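Local coordinates for VAO-type flavoprotein oxidase VAO615 (Myceliophthora thermophila, PDB 6F72), which binds one FAD bicovalently and, once reduced, reacts rapidly with oxygen, probably as a flavoprotein oxidase whose substrate is still unknown, at residues A[185-199]-A[287-299]. Residues are numbered along the deposited sequence; the frame is centred on the assembly and turned at random.
With FAD (flavin-adenine dinucleotide), chain E.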
ATOM      1  N   TYR A 185       7.459  -8.511 -25.396  1.00 29.36           N
ATOM      2  CA  TYR A 185       6.992  -7.130 -25.424  1.00 28.98           C
ATOM      3  C   TYR A 185       7.977  -6.297 -26.245  1.00 29.51           C
ATOM      4  O   TYR A 185       9.188  -6.367 -26.022  1.00 29.49           O
ATOM      5  CB  TYR A 185       6.852  -6.542 -24.018  1.00 27.90           C
ATOM      6  CG  TYR A 185       6.034  -5.283 -24.022  1.00 27.32           C
ATOM      7  CD1 TYR A 185       6.633  -4.032 -24.209  1.00 27.16           C
ATOM      8  CD2 TYR A 185       4.651  -5.336 -23.859  1.00 27.02           C
ATOM      9  CE1 TYR A 185       5.872  -2.868 -24.223  1.00 26.85           C
ATOM     10  CE2 TYR A 185       3.882  -4.183 -23.875  1.00 26.74           C
ATOM     11  CZ  TYR A 185       4.494  -2.952 -24.052  1.00 26.62           C
ATOM     12  OH  TYR A 185       3.736  -1.809 -24.063  1.00 26.33           O
ATOM     13  N   LYS A 186       7.441  -5.547 -27.206  1.00 30.10           N
ATOM     14  CA  LYS A 186       8.238  -4.771 -28.142  1.00 30.85           C
ATOM     15  C   LYS A 186       7.797  -3.327 -28.120  1.00 30.55           C
ATOM     16  O   LYS A 186       6.683  -2.989 -28.543  1.00 30.70           O
ATOM     17  CB  LYS A 186       8.123  -5.318 -29.569  1.00 32.00           C
ATOM     18  CG  LYS A 186       8.892  -6.594 -29.834  1.00 32.89           C
ATOM     19  CD  LYS A 186       8.411  -7.212 -31.144  1.00 34.07           C
ATOM     20  CE  LYS A 186       8.589  -8.727 -31.144  1.00 34.75           C
ATOM     21  NZ  LYS A 186       9.975  -9.105 -31.568  1.00 35.56           N
ATOM     22  N   ALA A 187       8.689  -2.493 -27.599  1.00 30.19           N
ATOM     23  CA  ALA A 187       8.519  -1.058 -27.540  1.00 29.85           C
ATOM     24  C   ALA A 187       9.916  -0.450 -27.714  1.00 30.10           C
ATOM     25  O   ALA A 187      10.916  -1.134 -27.458  1.00 30.30           O
ATOM     26  CB  ALA A 187       7.923  -0.663 -26.197  1.00 28.92           C
ATOM     27  N   PRO A 188      10.007   0.827 -28.150  1.00 30.22           N
ATOM     28  CA  PRO A 188      11.343   1.457 -28.239  1.00 30.37           C
ATOM     29  C   PRO A 188      12.089   1.483 -26.887  1.00 29.93           C
ATOM     30  O   PRO A 188      13.300   1.247 -26.847  1.00 30.58           O
ATOM     31  CB  PRO A 188      11.027   2.879 -28.707  1.00 30.49           C
ATOM     32  CG  PRO A 188       9.704   2.768 -29.388  1.00 30.67           C
ATOM     33  CD  PRO A 188       8.940   1.728 -28.637  1.00 30.12           C
ATOM     34  N   TYR A 189      11.349   1.730 -25.807  1.00 28.89           N
ATOM     35  CA  TYR A 189      11.869   1.890 -24.444  1.00 28.21           C
ATOM     36  C   TYR A 189      11.844   0.609 -23.597  1.00 27.60           C
ATOM     37  O   TYR A 189      12.312   0.611 -22.449  1.00 27.33           O
ATOM     38  CB  TYR A 189      11.051   2.969 -23.717  1.00 27.78           C
ATOM     39  CG  TYR A 189       9.574   2.861 -23.991  1.00 27.55           C
ATOM     40  CD1 TYR A 189       8.791   1.890 -23.349  1.00 27.17           C
ATOM     41  CD2 TYR A 189       8.953   3.716 -24.915  1.00 27.83           C
ATOM     42  CE1 TYR A 189       7.434   1.773 -23.617  1.00 27.05           C
ATOM     43  CE2 TYR A 189       7.591   3.612 -25.185  1.00 27.69           C
ATOM     44  CZ  TYR A 189       6.840   2.641 -24.530  1.00 27.32           C
ATOM     45  OH  TYR A 189       5.495   2.524 -24.791  1.00 27.28           O
ATOM     46  N   TYR A 190      11.271  -0.460 -24.136  1.00 27.24           N
ATOM     47  CA  TYR A 190      11.319  -1.767 -23.480  1.00 26.83           C
ATOM     48  C   TYR A 190      11.177  -2.920 -24.462  1.00 27.18           C
ATOM     49  O   TYR A 190      10.257  -2.941 -25.282  1.00 27.29           O
ATOM     50  CB  TYR A 190      10.283  -1.918 -22.329  1.00 25.98           C
ATOM     51  CG  TYR A 190      10.459  -3.244 -21.615  1.00 25.81           C
ATOM     52  CD1 TYR A 190      11.616  -3.492 -20.862  1.00 25.82           C
ATOM     53  CD2 TYR A 190       9.514  -4.283 -21.746  1.00 25.69           C
ATOM     54  CE1 TYR A 190      11.816  -4.709 -20.238  1.00 25.79           C
ATOM     55  CE2 TYR A 190       9.715  -5.512 -21.121  1.00 25.62           C
ATOM     56  CZ  TYR A 190      10.869  -5.712 -20.371  1.00 25.68           C
ATOM     57  OH  TYR A 190      11.120  -6.902 -19.753  1.00 25.74           O
ATOM     58  N   LYS A 191      12.101  -3.868 -24.353  1.00 27.38           N
ATOM     59  CA  LYS A 191      12.035  -5.127 -25.067  1.00 27.82           C
ATOM     60  C   LYS A 191      12.401  -6.253 -24.116  1.00 27.68           C
ATOM     61  O   LYS A 191      13.494  -6.275 -23.547  1.00 27.72           O
ATOM     62  CB  LYS A 191      12.939  -5.140 -26.296  1.00 28.62           C
ATOM     63  CG  LYS A 191      12.481  -4.257 -27.444  1.00 28.94           C
ATOM     64  CD  LYS A 191      13.672  -3.910 -28.332  1.00 29.70           C
ATOM     65  CE  LYS A 191      13.564  -2.508 -28.917  1.00 29.79           C
ATOM     66  NZ  LYS A 191      12.897  -2.489 -30.249  1.00 30.33           N
ATOM     67  N   GLY A 192      11.456  -7.168 -23.928  1.00 27.45           N
ATOM     68  CA  GLY A 192      11.660  -8.328 -23.079  1.00 27.45           C
ATOM     69  C   GLY A 192      10.352  -8.886 -22.533  1.00 27.04           C
ATOM     70  O   GLY A 192       9.263  -8.467 -22.968  1.00 26.76           O
ATOM     71  N   PRO A 193      10.443  -9.818 -21.559  1.00 27.02           N
ATOM     72  CA  PRO A 193       9.217 -10.421 -21.033  1.00 26.74           C
ATOM     73  C   PRO A 193       8.380  -9.382 -20.301  1.00 26.05           C
ATOM     74  O   PRO A 193       8.924  -8.402 -19.760  1.00 25.80           O
ATOM     75  CB  PRO A 193       9.720 -11.490 -20.053  1.00 26.93           C
ATOM     76  CG  PRO A 193      11.219 -11.492 -20.157  1.00 27.35           C
ATOM     77  CD  PRO A 193      11.631 -10.201 -20.773  1.00 27.18           C
ATOM     78  N   ALA A 194       7.069  -9.593 -20.310  1.00 25.83           N
ATOM     79  CA  ALA A 194       6.111  -8.759 -19.598  1.00 25.09           C
ATOM     80  C   ALA A 194       4.917  -9.605 -19.142  1.00 25.02           C
ATOM     81  O   ALA A 194       4.687 -10.722 -19.635  1.00 25.49           O
ATOM     82  CB  ALA A 194       5.647  -7.606 -20.476  1.00 25.00           C
ATOM     83  N   ALA A 195       4.168  -9.057 -18.196  1.00 24.40           N
ATOM     84  CA  ALA A 195       2.949  -9.678 -17.704  1.00 24.30           C
ATOM     85  C   ALA A 195       1.826  -8.647 -17.725  1.00 23.89           C
ATOM     86  O   ALA A 195       1.977  -7.544 -17.195  1.00 23.47           O
ATOM     87  CB  ALA A 195       3.165 -10.223 -16.305  1.00 24.11           C
ATOM     88  N   LYS A 196       0.721  -8.996 -18.379  1.00 24.13           N
ATOM     89  CA  LYS A 196      -0.500  -8.210 -18.285  1.00 23.86           C
ATOM     90  C   LYS A 196      -1.318  -8.802 -17.135  1.00 23.64           C
ATOM     91  O   LYS A 196      -1.564 -10.013 -17.101  1.00 24.01           O
ATOM     92  CB  LYS A 196      -1.272  -8.248 -19.599  1.00 24.40           C
ATOM     93  CG  LYS A 196      -2.483  -7.332 -19.626  1.00 24.42           C
ATOM     94  CD  LYS A 196      -3.168  -7.380 -20.982  1.00 25.11           C
ATOM     95  CE  LYS A 196      -4.608  -6.913 -20.871  1.00 25.27           C
ATOM     96  NZ  LYS A 196      -5.278  -6.937 -22.198  1.00 26.00           N
ATOM     97  N   LEU A 197      -1.707  -7.953 -16.186  1.00 23.06           N
ATOM     98  CA  LEU A 197      -2.383  -8.419 -14.975  1.00 22.80           C
ATOM     99  C   LEU A 197      -3.664  -7.653 -14.722  1.00 22.54           C
ATOM    100  O   LEU A 197      -3.666  -6.425 -14.745  1.00 22.14           O
ATOM    101  CB  LEU A 197      -1.455  -8.293 -13.753  1.00 22.47           C
ATOM    102  CG  LEU A 197      -0.043  -8.893 -13.731  1.00 22.59           C
ATOM    103  CD1 LEU A 197       0.667  -8.492 -12.441  1.00 22.29           C
ATOM    104  CD2 LEU A 197      -0.042 -10.410 -13.896  1.00 23.09           C
ATOM    105  N   GLY A 198      -4.756  -8.386 -14.469  1.00 22.71           N
ATOM    106  CA  GLY A 198      -6.039  -7.757 -14.149  1.00 22.60           C
ATOM    107  C   GLY A 198      -5.961  -6.971 -12.839  1.00 22.06           C
ATOM    108  O   GLY A 198      -5.111  -7.253 -11.989  1.00 21.79           O
ATOM    109  N   ALA A 199      -6.851  -5.990 -12.685  1.00 21.93           N
ATOM    110  CA  ALA A 199      -6.822  -5.043 -11.569  1.00 21.59           C
ATOM    111  C   ALA A 199      -6.881  -5.650 -10.154  1.00 21.53           C
ATOM    112  O   ALA A 199      -6.419  -5.024  -9.196  1.00 21.25           O
ATOM    113  CB  ALA A 199      -7.910  -4.001 -11.750  1.00 21.69           C
ATOM    114  N   ALA A 287      -8.520   7.580 -12.939  1.00 19.72           N
ATOM    115  CA  ALA A 287      -9.290   6.653 -13.781  1.00 20.02           C
ATOM    116  C   ALA A 287      -9.460   5.317 -13.056  1.00 19.87           C
ATOM    117  O   ALA A 287      -8.747   5.032 -12.082  1.00 19.52           O
ATOM    118  CB  ALA A 287      -8.590   6.439 -15.131  1.00 20.07           C
ATOM    119  N   VAL A 288     -10.386   4.496 -13.551  1.00 20.19           N
ATOM    120  CA  VAL A 288     -10.563   3.147 -13.035  1.00 20.18           C
ATOM    121  C   VAL A 288      -9.671   2.221 -13.848  1.00 20.15           C
ATOM    122  O   VAL A 288      -9.844   2.099 -15.068  1.00 20.46           O
ATOM    123  CB  VAL A 288     -12.046   2.693 -13.098  1.00 20.66           C
ATOM    124  CG1 VAL A 288     -12.238   1.355 -12.416  1.00 20.60           C
ATOM    125  CG2 VAL A 288     -12.950   3.730 -12.460  1.00 20.85           C
ATOM    126  N   VAL A 289      -8.739   1.556 -13.175  1.00 19.85           N
ATOM    127  CA  VAL A 289      -7.784   0.671 -13.851  1.00 19.89           C
ATOM    128  C   VAL A 289      -8.359  -0.739 -13.934  1.00 20.24           C
ATOM    129  O   VAL A 289      -8.785  -1.298 -12.907  1.00 20.21           O
ATOM    130  CB  VAL A 289      -6.416   0.647 -13.122  1.00 19.48           C
ATOM    131  CG1 VAL A 289      -5.569  -0.551 -13.541  1.00 19.44           C
ATOM    132  CG2 VAL A 289      -5.666   1.969 -13.330  1.00 19.29           C
ATOM    133  N   LEU A 290      -8.360  -1.297 -15.147  1.00 20.65           N
ATOM    134  CA  LEU A 290      -8.806  -2.673 -15.393  1.00 21.15           C
ATOM    135  C   LEU A 290      -7.657  -3.668 -15.440  1.00 21.18           C
ATOM    136  O   LEU A 290      -7.811  -4.834 -15.091  1.00 21.31           O
ATOM    137  CB  LEU A 290      -9.623  -2.746 -16.679  1.00 21.72           C
ATOM    138  CG  LEU A 290     -10.911  -1.922 -16.777  1.00 22.01           C
ATOM    139  CD1 LEU A 290     -11.368  -1.915 -18.229  1.00 22.59           C
ATOM    140  CD2 LEU A 290     -12.012  -2.474 -15.883  1.00 22.19           C
ATOM    141  N   SER A 291      -6.495  -3.201 -15.892  1.00 21.21           N
ATOM    142  CA  SER A 291      -5.291  -4.016 -15.906  1.00 21.38           C
ATOM    143  C   SER A 291      -4.091  -3.109 -16.053  1.00 21.32           C
ATOM    144  O   SER A 291      -4.232  -1.933 -16.420  1.00 21.25           O
ATOM    145  CB  SER A 291      -5.321  -5.041 -17.061  1.00 21.89           C
ATOM    146  OG  SER A 291      -5.026  -4.434 -18.310  1.00 22.08           O
ATOM    147  N   MET A 292      -2.920  -3.669 -15.755  1.00 21.54           N
ATOM    148  CA  MET A 292      -1.638  -3.068 -16.114  1.00 21.68           C
ATOM    149  C   MET A 292      -0.792  -4.096 -16.849  1.00 22.10           C
ATOM    150  O   MET A 292      -0.951  -5.305 -16.662  1.00 22.38           O
ATOM    151  CB  MET A 292      -0.905  -2.541 -14.864  1.00 21.41           C
ATOM    152  CG  MET A 292      -0.231  -3.588 -13.990  1.00 21.48           C
ATOM    153  SD  MET A 292       0.753  -2.838 -12.680  1.00 21.42           S
ATOM    154  CE  MET A 292       1.701  -4.265 -12.135  1.00 21.47           C
ATOM    155  N   THR A 293       0.081  -3.615 -17.717  1.00 22.40           N
ATOM    156  CA  THR A 293       1.105  -4.458 -18.290  1.00 22.80           C
ATOM    157  C   THR A 293       2.407  -3.964 -17.690  1.00 22.62           C
ATOM    158  O   THR A 293       2.651  -2.752 -17.635  1.00 22.36           O
ATOM    159  CB  THR A 293       1.085  -4.363 -19.813  1.00 23.34           C
ATOM    160  OG1 THR A 293      -0.243  -4.650 -20.252  1.00 23.68           O
ATOM    161  CG2 THR A 293       2.072  -5.352 -20.450  1.00 23.79           C
ATOM    162  N   ALA A 294       3.219  -4.902 -17.213  1.00 22.79           N
ATOM    163  CA  ALA A 294       4.460  -4.560 -16.538  1.00 22.81           C
ATOM    164  C   ALA A 294       5.577  -5.509 -16.896  1.00 23.33           C
ATOM    165  O   ALA A 294       5.346  -6.691 -17.191  1.00 23.62           O
ATOM    166  CB  ALA A 294       4.263  -4.531 -15.033  1.00 22.52           C
ATOM    167  N   ARG A 295       6.785  -4.963 -16.851  1.00 24.80           N
ATOM    168  CA  ARG A 295       8.029  -5.700 -17.028  1.00 25.24           C
ATOM    169  C   ARG A 295       8.152  -6.920 -16.114  1.00 25.11           C
ATOM    170  O   ARG A 295       7.829  -6.864 -14.933  1.00 24.55           O
ATOM    171  CB  ARG A 295       9.232  -4.765 -16.812  1.00 25.21           C
ATOM    172  CG  ARG A 295       9.168  -3.466 -17.607  1.00 25.47           C
ATOM    173  CD  ARG A 295      10.485  -2.680 -17.606  1.00 25.75           C
ATOM    174  NE  ARG A 295      10.904  -2.225 -16.282  1.00 25.26           N
ATOM    175  CZ  ARG A 295      11.877  -1.338 -16.042  1.00 25.50           C
ATOM    176  NH1 ARG A 295      12.555  -0.773 -17.052  1.00 26.16           N
ATOM    177  NH2 ARG A 295      12.174  -1.012 -14.785  1.00 24.97           N
ATOM    178  N   LEU A 296       8.588  -8.025 -16.702  1.00 25.85           N
ATOM    179  CA  LEU A 296       9.068  -9.181 -15.963  1.00 26.19           C
ATOM    180  C   LEU A 296      10.570  -9.234 -16.095  1.00 26.79           C
ATOM    181  O   LEU A 296      11.112  -8.734 -17.066  1.00 27.30           O
ATOM    182  CB  LEU A 296       8.451 -10.477 -16.501  1.00 26.59           C
ATOM    183  CG  LEU A 296       6.997 -10.751 -16.119  1.00 26.38           C
ATOM    184  CD1 LEU A 296       6.569 -12.092 -16.688  1.00 27.00           C
ATOM    185  CD2 LEU A 296       6.801 -10.722 -14.609  1.00 25.81           C
ATOM    186  N   HIS A 297      11.239  -9.849 -15.132  1.00 27.02           N
ATOM    187  CA  HIS A 297      12.700  -9.883 -15.126  1.00 27.74           C
ATOM    188  C   HIS A 297      13.168 -11.316 -14.970  1.00 28.64           C
ATOM    189  O   HIS A 297      12.552 -12.077 -14.232  1.00 28.46           O
ATOM    190  CB  HIS A 297      13.218  -9.017 -13.984  1.00 27.04           C
ATOM    191  CG  HIS A 297      12.554  -7.675 -13.900  1.00 26.47           C
ATOM    192  ND1 HIS A 297      12.974  -6.591 -14.639  1.00 26.60           N
ATOM    193  CD2 HIS A 297      11.489  -7.247 -13.177  1.00 25.84           C
ATOM    194  CE1 HIS A 297      12.201  -5.553 -14.376  1.00 26.16           C
ATOM    195  NE2 HIS A 297      11.295  -5.922 -13.489  1.00 25.66           N
ATOM    196  N   ARG A 298      14.237 -11.689 -15.671  1.00 29.96           N
ATOM    197  CA  ARG A 298      14.761 -13.051 -15.605  1.00 31.26           C
ATOM    198  C   ARG A 298      15.078 -13.459 -14.161  1.00 31.08           C
ATOM    199  O   ARG A 298      15.752 -12.724 -13.433  1.00 30.82           O
ATOM    200  CB  ARG A 298      15.990 -13.229 -16.511  1.00 32.75           C
ATOM    201  CG  ARG A 298      16.425 -14.680 -16.733  1.00 34.31           C
ATOM    202  CD  ARG A 298      15.345 -15.493 -17.452  1.00 35.26           C
ATOM    203  NE  ARG A 298      15.732 -16.886 -17.713  1.00 36.82           N
ATOM    204  CZ  ARG A 298      15.554 -17.903 -16.864  1.00 37.23           C
ATOM    205  NH1 ARG A 298      14.998 -17.711 -15.671  1.00 36.49           N
ATOM    206  NH2 ARG A 298      15.933 -19.131 -17.212  1.00 38.47           N
ATOM    207  N   ASP A 299      14.555 -14.613 -13.752  1.00 31.33           N
ATOM    208  CA  ASP A 299      14.779 -15.137 -12.406  1.00 31.30           C
ATOM    209  C   ASP A 299      16.103 -15.898 -12.352  1.00 32.23           C
ATOM    210  O   ASP A 299      16.713 -16.176 -13.381  1.00 33.14           O
ATOM    211  CB  ASP A 299      13.603 -16.031 -11.998  1.00 31.24           C
ATOM    212  CG  ASP A 299      13.489 -16.232 -10.489  1.00 30.94           C
ATOM    213  OD1 ASP A 299      14.095 -15.482  -9.685  1.00 30.32           O
ATOM    214  OD2 ASP A 299      12.764 -17.166 -10.112  1.00 31.19           O
TER
HETATM  215  PA  FAD E 601      -7.026  -0.705  -1.910  1.00 27.71           P
HETATM  216  O1A FAD E 601      -7.338  -0.126  -0.554  1.00 29.18           O
HETATM  217  O2A FAD E 601      -8.071  -1.603  -2.509  1.00 28.96           O
HETATM  218  O5B FAD E 601      -6.707   0.511  -2.912  1.00 27.29           O
HETATM  219  C5B FAD E 601      -5.895   1.619  -2.522  1.00 25.55           C
HETATM  220  C4B FAD E 601      -6.224   2.865  -3.336  1.00 24.27           C
HETATM  221  O4B FAD E 601      -6.070   2.584  -4.729  1.00 24.31           O
HETATM  222  C3B FAD E 601      -7.642   3.374  -3.165  1.00 23.62           C
HETATM  223  O3B FAD E 601      -7.581   4.804  -3.236  1.00 22.80           O
HETATM  224  C2B FAD E 601      -8.396   2.840  -4.371  1.00 23.16           C
HETATM  225  O2B FAD E 601      -9.469   3.702  -4.755  1.00 22.94           O
HETATM  226  C1B FAD E 601      -7.308   2.791  -5.431  1.00 23.87           C
HETATM  227  N9A FAD E 601      -7.451   1.692  -6.416  1.00 23.54           N
HETATM  228  C8A FAD E 601      -7.143   0.395  -6.199  1.00 23.37           C
HETATM  229  N7A FAD E 601      -7.350  -0.340  -7.320  1.00 23.09           N
HETATM  230  C5A FAD E 601      -7.788   0.497  -8.273  1.00 23.16           C
HETATM  231  C6A FAD E 601      -8.195   0.370  -9.690  1.00 22.71           C
HETATM  232  N6A FAD E 601      -8.171  -0.842 -10.287  1.00 22.98           N
HETATM  233  N1A FAD E 601      -8.597   1.485 -10.343  1.00 22.39           N
HETATM  234  C2A FAD E 601      -8.630   2.698  -9.749  1.00 23.03           C
HETATM  235  N3A FAD E 601      -8.264   2.887  -8.456  1.00 23.47           N
HETATM  236  C4A FAD E 601      -7.844   1.843  -7.683  1.00 23.16           C
HETATM  237  N1  FAD E 601       3.333  -0.754   0.132  1.00 30.38           N
HETATM  238  C2  FAD E 601       4.616  -0.820  -0.302  1.00 30.63           C
HETATM  239  O2  FAD E 601       5.036   0.057  -1.093  1.00 30.15           O
HETATM  240  N3  FAD E 601       5.453  -1.803   0.097  1.00 31.27           N
HETATM  241  C4  FAD E 601       5.101  -2.778   0.951  1.00 30.35           C
HETATM  242  O4  FAD E 601       5.912  -3.667   1.295  1.00 30.68           O
HETATM  243  C4X FAD E 601       3.711  -2.778   1.459  1.00 29.87           C
HETATM  244  N5  FAD E 601       3.268  -3.728   2.310  1.00 29.64           N
HETATM  245  C5X FAD E 601       1.988  -3.723   2.782  1.00 28.29           C
HETATM  246  C6  FAD E 601       1.544  -4.729   3.668  1.00 25.79           C
HETATM  247  C7  FAD E 601       0.212  -4.699   4.135  1.00 25.45           C
HETATM  248  C7M FAD E 601      -0.242  -5.785   5.094  1.00 26.35           C
HETATM  249  C8  FAD E 601      -0.732  -3.613   3.683  1.00 24.56           C
HETATM  250  C8M FAD E 601      -2.208  -3.549   4.050  1.00 20.20           C
HETATM  251  C9  FAD E 601      -0.273  -2.634   2.808  1.00 26.36           C
HETATM  252  C9A FAD E 601       1.044  -2.641   2.340  1.00 27.54           C
HETATM  253  N10 FAD E 601       1.488  -1.648   1.434  1.00 28.38           N
HETATM  254  C10 FAD E 601       2.827  -1.679   0.988  1.00 29.56           C
HETATM  255  C1' FAD E 601       0.591  -0.564   1.041  1.00 27.94           C
HETATM  256  C2' FAD E 601      -0.006  -0.581  -0.335  1.00 27.79           C
HETATM  257  O2' FAD E 601       1.020  -0.221  -1.256  1.00 29.04           O
HETATM  258  C3' FAD E 601      -1.103   0.478  -0.307  1.00 26.83           C
HETATM  259  O3' FAD E 601      -1.958   0.307   0.844  1.00 27.33           O
HETATM  260  C4' FAD E 601      -1.931   0.449  -1.582  1.00 25.74           C
HETATM  261  O4' FAD E 601      -2.781   1.597  -1.622  1.00 24.49           O
HETATM  262  C5' FAD E 601      -2.721  -0.854  -1.716  1.00 26.27           C
HETATM  263  O5' FAD E 601      -3.567  -0.830  -2.855  1.00 27.08           O
HETATM  264  P   FAD E 601      -4.709  -1.949  -3.015  1.00 26.78           P
HETATM  265  O1P FAD E 601      -4.098  -3.299  -2.767  1.00 24.13           O
HETATM  266  O2P FAD E 601      -5.415  -1.618  -4.309  1.00 27.14           O
HETATM  267  O3P FAD E 601      -5.688  -1.584  -1.783  1.00 27.06           O
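A195 pairs with A294 and L197 with M292, each through two backbone hydrogen bonds, where strand 193-198 runs antiparallel to strand 288-295 in the FAD-binding domain of this PCMH-type flavoprotein. The pairing leads from a CH-pi contact between R295 and the Y190 ring at one end to the FAD adenine at the other. L197 N to M292 O, at 2.8 Å, is nearly linear. L197 and M292 put their side chains on the same face of the sheet, where V228 of helix 227-233 covers both.

R295 can be traced outward from CB, which lies 4.0 Å from Y190 CZ. CG sits over the centre of the Y190 ring, 3.8 Å from the centroid and 7° off the normal. CD moves on toward the rim, 3.5 Å from Y190 CD1. There the chain bends (chi3 -63°), and the guanidinium leaves the ring at a steep tilt, NE bonding to N250 and NH1 to the carbonyl of P459. Y190 carries its CG anti to the backbone N (chi1 -175°), which extends the ring under the arginine and lets OH reach P193 O at 2.7 Å, in the carbonyl plane on a lone pair. The same oxygen takes L296 N from above that plane, so two donors hold it. With an alanine in place of Y190, the R295 methylenes would probably lose the ring they lie against, and P193 O its hydroxyl donor.

The L296 side chain packs against strand 193-198, its CG 3.9 Å from A195 CB. At the far end L290 and S291 both face E255 in a classic beta bulge, and S291 OG bonds to that glutamate. Just before the bulge, V289 reads the adenine edge with its backbone: N donates to FAD N1A, and O accepts from FAD N6A at 2.7 Å.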